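Local coordinates for protein FkbI (Streptomyces hygroscopicus, PDB 1R2J) that binds FAD and probably acts as an acyl-ACP dehydrogenase in making the methoxymalonyl extender unit of the polyketide FK520, at residues 19-25 / 186-190. Numbering follows the deposited sequence.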
# COMPACT_ATOMS: atom_id res chain seq x y z
N TRP A 19 -6.33 -9.80 14.60
CA TRP A 19 -5.82 -8.46 14.36
C TRP A 19 -6.86 -7.66 13.60
O TRP A 19 -7.08 -6.48 13.88
CB TRP A 19 -4.52 -8.50 13.55
CG TRP A 19 -3.35 -9.08 14.30
CD1 TRP A 19 -3.25 -9.26 15.65
CD2 TRP A 19 -2.11 -9.52 13.74
NE1 TRP A 19 -2.01 -9.77 15.97
CE2 TRP A 19 -1.29 -9.94 14.81
CE3 TRP A 19 -1.60 -9.59 12.43
CZ2 TRP A 19 0.01 -10.43 14.62
CZ3 TRP A 19 -0.31 -10.07 12.24
CH2 TRP A 19 0.48 -10.48 13.33
N ASP A 20 -7.51 -8.32 12.65
CA ASP A 20 -8.54 -7.69 11.83
C ASP A 20 -9.80 -7.31 12.60
O ASP A 20 -10.35 -6.23 12.40
CB ASP A 20 -8.90 -8.62 10.67
CG ASP A 20 -9.70 -7.91 9.59
OD1 ASP A 20 -9.15 -6.99 8.95
OD2 ASP A 20 -10.88 -8.27 9.37
N THR A 21 -10.25 -8.20 13.48
CA THR A 21 -11.45 -7.93 14.27
C THR A 21 -11.20 -6.93 15.39
O THR A 21 -12.12 -6.21 15.80
CB THR A 21 -12.04 -9.22 14.86
OG1 THR A 21 -11.01 -9.98 15.50
CG2 THR A 21 -12.69 -10.07 13.76
N SER A 22 -9.97 -6.88 15.89
CA SER A 22 -9.63 -5.95 16.95
C SER A 22 -9.25 -4.60 16.33
O SER A 22 -9.26 -3.58 17.01
CB SER A 22 -8.45 -6.48 17.77
OG SER A 22 -7.24 -6.35 17.05
N GLY A 23 -8.92 -4.63 15.05
CA GLY A 23 -8.56 -3.41 14.35
C GLY A 23 -7.17 -2.86 14.61
O GLY A 23 -6.95 -1.66 14.47
N GLU A 24 -6.23 -3.73 14.98
CA GLU A 24 -4.89 -3.25 15.26
C GLU A 24 -3.80 -4.31 15.10
O GLU A 24 -4.02 -5.49 15.36
CB GLU A 24 -4.82 -2.65 16.66
CG GLU A 24 -3.77 -1.56 16.80
CD GLU A 24 -3.76 -0.91 18.18
OE1 GLU A 24 -3.13 0.16 18.32
OE2 GLU A 24 -4.37 -1.47 19.11
N LEU A 25 -2.62 -3.86 14.68
CA LEU A 25 -1.47 -4.73 14.51
C LEU A 25 -0.53 -4.48 15.69
O LEU A 25 -0.51 -3.38 16.25
CB LEU A 25 -0.73 -4.39 13.21
CG LEU A 25 -1.39 -4.68 11.86
CD1 LEU A 25 -0.55 -4.08 10.73
CD2 LEU A 25 -1.53 -6.18 11.67
N CYS A 186 -8.88 -3.55 5.47
CA CYS A 186 -7.51 -3.28 5.92
C CYS A 186 -7.62 -2.62 7.30
O CYS A 186 -6.85 -1.73 7.66
CB CYS A 186 -6.81 -2.34 4.92
SG CYS A 186 -6.26 -3.12 3.36
N ARG A 187 -8.60 -3.10 8.07
CA ARG A 187 -8.92 -2.57 9.40
C ARG A 187 -7.82 -2.46 10.45
O ARG A 187 -7.97 -1.73 11.42
CB ARG A 187 -10.11 -3.35 9.96
CG ARG A 187 -11.31 -3.35 9.02
CD ARG A 187 -12.57 -3.87 9.69
NE ARG A 187 -12.47 -5.29 10.04
CZ ARG A 187 -13.48 -5.99 10.55
NH1 ARG A 187 -14.64 -5.40 10.77
NH2 ARG A 187 -13.33 -7.28 10.81
N ALA A 188 -6.72 -3.18 10.26
CA ALA A 188 -5.63 -3.11 11.22
C ALA A 188 -4.44 -2.31 10.68
O ALA A 188 -3.37 -2.30 11.28
CB ALA A 188 -5.17 -4.52 11.59
N ALA A 189 -4.66 -1.61 9.56
CA ALA A 189 -3.59 -0.83 8.94
C ALA A 189 -3.29 0.51 9.60
O ALA A 189 -2.40 1.23 9.16
CB ALA A 189 -3.91 -0.62 7.47
N GLY A 190 -4.04 0.85 10.64
CA GLY A 190 -3.80 2.10 11.34
C GLY A 190 -4.08 3.37 10.57
O GLY A 190 -3.29 4.32 10.63
O HOH W 1 -9.88 -5.75 6.79
O HOH W 2 -5.56 -0.23 12.72
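An inter-domain contact can be held by one salt bridge, one methyl group and two waters: here the C-terminal end of helix 16-22, in the N-terminal helical domain, meets the turn between strands 175-179 and 192-196 of the middle β-domain. The charged part is D20 with R187: NH2 of R187 donates to OD2 of D20 at 3.0 Å, and NE of R187 adds a weak bond of 3.4 Å to that same OD2. R338 of helix 332-345 forms a second salt bridge with D20, so the carboxylate also ties in the C-terminal domain. A type I turn from C186 to A189, closed by A189 N to C186 O at 2.9 Å, presents R187 and A188 toward the helix end. The methyl of A188 packs against the helix end, its CB 3.6 Å from W19 O and 3.6 Å from E24 N, and against the side chain of L25, with CB 3.8 Å from L25 CG. G23, with positive phi, ends the helix; G23 O lies 3.2 Å from R187 O, and both are acceptors, so no hydrogen bond joins them. Water 2 instead links G23 O to G190 N, while water 1 joins D20 OD1 to the backbone N of R187. With the side chain of R187 about 8 Å from the bound FAD, this three-domain junction lies close to the flavin, consistent with the acyl-CoA dehydrogenase fold, in which helical domains flank a β-domain.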